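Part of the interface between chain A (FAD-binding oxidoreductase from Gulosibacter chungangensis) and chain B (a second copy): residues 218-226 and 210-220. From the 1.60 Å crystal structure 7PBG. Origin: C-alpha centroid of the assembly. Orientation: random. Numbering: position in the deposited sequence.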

# COMPACT_ATOMS: atom_id res chain seq x y z
N GLY A 218 5.24 -4.02 -3.88
CA GLY A 218 5.48 -2.76 -4.57
C GLY A 218 6.76 -2.79 -5.39
O GLY A 218 6.86 -1.99 -6.36
N LEU A 219 7.72 -3.68 -5.06
CA LEU A 219 8.94 -3.80 -5.89
C LEU A 219 8.60 -4.28 -7.29
O LEU A 219 9.39 -4.02 -8.20
CB LEU A 219 9.90 -4.81 -5.29
CG LEU A 219 10.65 -4.40 -4.05
CD1 LEU A 219 11.75 -5.42 -3.82
CD2 LEU A 219 11.20 -3.02 -4.21
N PHE A 220 7.51 -5.00 -7.47
CA PHE A 220 7.17 -5.59 -8.79
C PHE A 220 6.31 -4.63 -9.61
O PHE A 220 5.78 -5.06 -10.67
CB PHE A 220 6.52 -6.96 -8.58
CG PHE A 220 7.45 -7.91 -7.89
CD1 PHE A 220 8.61 -8.35 -8.51
CD2 PHE A 220 7.25 -8.22 -6.56
CE1 PHE A 220 9.50 -9.16 -7.82
CE2 PHE A 220 8.10 -9.08 -5.90
CZ PHE A 220 9.25 -9.52 -6.51
N GLU A 221 6.11 -3.39 -9.18
CA GLU A 221 5.33 -2.44 -9.99
C GLU A 221 6.26 -1.60 -10.87
O GLU A 221 7.26 -1.01 -10.37
CB GLU A 221 4.31 -1.68 -9.13
CG GLU A 221 4.83 -0.51 -8.42
CD GLU A 221 3.68 0.33 -7.88
OE1 GLU A 221 2.61 -0.25 -7.61
OE2 GLU A 221 3.85 1.55 -7.85
N GLN A 222 5.96 -1.57 -12.15
CA GLN A 222 6.73 -0.79 -13.15
C GLN A 222 8.22 -1.10 -13.03
O GLN A 222 9.07 -0.19 -13.04
CB GLN A 222 6.51 0.71 -12.97
CG GLN A 222 5.09 1.16 -13.29
CD GLN A 222 4.97 2.66 -13.29
OE1 GLN A 222 5.97 3.37 -13.08
NE2 GLN A 222 3.75 3.19 -13.39
N SER A 223 8.54 -2.36 -12.95
CA SER A 223 9.95 -2.75 -12.70
C SER A 223 10.24 -4.00 -13.51
O SER A 223 9.36 -4.52 -14.23
CB SER A 223 10.16 -2.97 -11.21
OG SER A 223 9.38 -4.10 -10.82
N ASN A 224 11.48 -4.44 -13.40
CA ASN A 224 11.99 -5.60 -14.15
C ASN A 224 12.67 -6.56 -13.17
O ASN A 224 13.85 -6.96 -13.37
CB ASN A 224 12.85 -5.05 -15.27
CG ASN A 224 13.90 -4.08 -14.79
OD1 ASN A 224 14.03 -3.78 -13.59
ND2 ASN A 224 14.63 -3.52 -15.76
N PHE A 225 11.96 -7.01 -12.14
CA PHE A 225 12.56 -7.81 -11.05
C PHE A 225 11.99 -9.23 -11.00
O PHE A 225 12.61 -10.13 -10.42
CB PHE A 225 12.34 -7.14 -9.70
CG PHE A 225 12.91 -5.76 -9.55
CD1 PHE A 225 13.94 -5.29 -10.36
CD2 PHE A 225 12.35 -4.90 -8.63
CE1 PHE A 225 14.44 -4.01 -10.18
CE2 PHE A 225 12.84 -3.62 -8.45
CZ PHE A 225 13.89 -3.19 -9.23
N GLY A 226 10.87 -9.46 -11.66
CA GLY A 226 10.28 -10.80 -11.60
C GLY A 226 9.18 -10.93 -12.60
O GLY A 226 8.77 -9.93 -13.19
N GLY B 210 3.82 7.17 -5.13
CA GLY B 210 4.25 6.65 -6.43
C GLY B 210 5.28 7.52 -7.08
O GLY B 210 5.69 8.56 -6.51
N GLN B 211 5.76 7.05 -8.22
CA GLN B 211 7.00 7.48 -8.91
C GLN B 211 6.99 6.66 -10.18
O GLN B 211 6.34 5.63 -10.19
CB GLN B 211 8.28 7.18 -8.12
CG GLN B 211 8.49 5.68 -7.82
CD GLN B 211 7.47 5.14 -6.84
OE1 GLN B 211 7.45 5.58 -5.71
NE2 GLN B 211 6.65 4.14 -7.22
N LEU B 212 7.78 7.03 -11.16
CA LEU B 212 8.15 6.07 -12.19
C LEU B 212 8.97 4.96 -11.53
O LEU B 212 10.04 5.24 -10.94
CB LEU B 212 8.94 6.76 -13.28
CG LEU B 212 9.09 5.88 -14.51
CD1 LEU B 212 7.78 5.78 -15.28
CD2 LEU B 212 10.22 6.40 -15.37
N GLY B 213 8.52 3.72 -11.70
CA GLY B 213 9.28 2.57 -11.18
C GLY B 213 8.65 2.03 -9.89
O GLY B 213 7.50 2.36 -9.57
N PRO B 214 9.37 1.16 -9.18
CA PRO B 214 8.81 0.45 -8.03
C PRO B 214 8.51 1.34 -6.83
O PRO B 214 9.14 2.37 -6.63
CB PRO B 214 9.87 -0.58 -7.67
CG PRO B 214 11.17 -0.05 -8.28
CD PRO B 214 10.75 0.76 -9.47
N SER B 215 7.53 0.90 -6.05
CA SER B 215 7.12 1.51 -4.78
C SER B 215 7.97 0.83 -3.70
O SER B 215 7.84 -0.39 -3.55
CB SER B 215 5.65 1.40 -4.53
OG SER B 215 4.92 2.22 -5.43
N ILE B 216 8.86 1.56 -3.05
CA ILE B 216 9.86 0.94 -2.16
C ILE B 216 9.66 1.33 -0.70
O ILE B 216 10.43 0.81 0.10
CB ILE B 216 11.30 1.22 -2.63
CG1 ILE B 216 11.67 2.70 -2.56
CG2 ILE B 216 11.48 0.66 -4.02
CD1 ILE B 216 13.13 2.92 -2.94
N GLU B 217 8.61 2.09 -0.36
CA GLU B 217 8.42 2.47 1.07
C GLU B 217 8.22 1.21 1.90
O GLU B 217 8.65 1.16 3.05
CB GLU B 217 7.25 3.45 1.25
CG GLU B 217 7.65 4.87 0.87
CD GLU B 217 6.63 5.95 1.08
OE1 GLU B 217 5.60 5.70 1.66
OE2 GLU B 217 6.84 7.04 0.57
N GLY B 218 7.55 0.19 1.36
CA GLY B 218 7.33 -1.03 2.12
C GLY B 218 8.62 -1.76 2.44
O GLY B 218 8.63 -2.55 3.40
N LEU B 219 9.69 -1.52 1.68
CA LEU B 219 11.00 -2.17 1.94
C LEU B 219 11.52 -1.75 3.30
O LEU B 219 12.34 -2.48 3.86
CB LEU B 219 12.07 -1.71 0.94
CG LEU B 219 12.10 -2.33 -0.43
CD1 LEU B 219 13.45 -2.00 -1.06
CD2 LEU B 219 11.87 -3.83 -0.36
N PHE B 220 11.08 -0.61 3.81
CA PHE B 220 11.67 -0.02 5.05
C PHE B 220 10.78 -0.45 6.22
O PHE B 220 10.97 0.07 7.31
CB PHE B 220 11.82 1.49 4.95
CG PHE B 220 12.82 1.85 3.91
CD1 PHE B 220 14.16 1.55 4.09
CD2 PHE B 220 12.40 2.41 2.71
CE1 PHE B 220 15.08 1.80 3.07
CE2 PHE B 220 13.32 2.64 1.70
CZ PHE B 220 14.66 2.37 1.90
O HOH W 1 4.72 2.53 -10.06

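The chain B segment from Gln211(B) to Ser215(B) lies against the chain A turn, and three direct hydrogen bonds join them: one from side chain to backbone, one between side chains and one between backbones. Gln222(A) makes the first. Its CB points toward chain B, and chi1 m with chi2 t extends the chain so that OE1 accepts a nearly linear hydrogen bond from Gly213(B) N at 2.9 Å; NE2 is satisfied elsewhere in the structure. Gly213(B) suits its place for a local reason: at phi 103° and psi -168°, a CB would jam against the preceding carbonyl and clash with Pro214(B) CD.

Glu221(A) starts sideways, but chi1 p and chi2 t carry its carboxylate to chain B, where OE2 accepts a hydrogen bond from Ser215(B) OG at 2.7 Å. Water 1 donates to the same OE2 (2.6 Å) and to Gly213(B) O (2.8 Å), linking the two chains again. The hydroxyl of Ser215(B), chi1 m, serves twice, since OG also accepts from Gln211(B) NE2 at 3.1 Å. With chi1 p and chi2 m, Gln211(B) folds back over its own chain, and NE2 also donates to Gly213(B) O at 3.1 Å.

Ser215(B) N donates to Gly218(A) O at 3.0 Å. This close approach leaves no room for a side chain at Gly218(A): an ideal CB would lie 2.6 Å from Ser215(B) O.

Apolar contacts lie to one side of the Glu221(A) carboxylate. Leu219(A) CB points away, yet its m,t rotamer brings the branched end back, with CD2 3.7 Å from Ile216(B) CG2 and CD1 3.8 Å from Leu219(B) CD2. Pro214(B), with no N-H to satisfy, presents its ring to Phe225(A), Pro214(B) CG meeting Phe225(A) CE2 obliquely at 3.9 Å. Ser223(A), chi1 p, turns OG to Leu219(A) O (2.6 Å), bracing the turn within chain A.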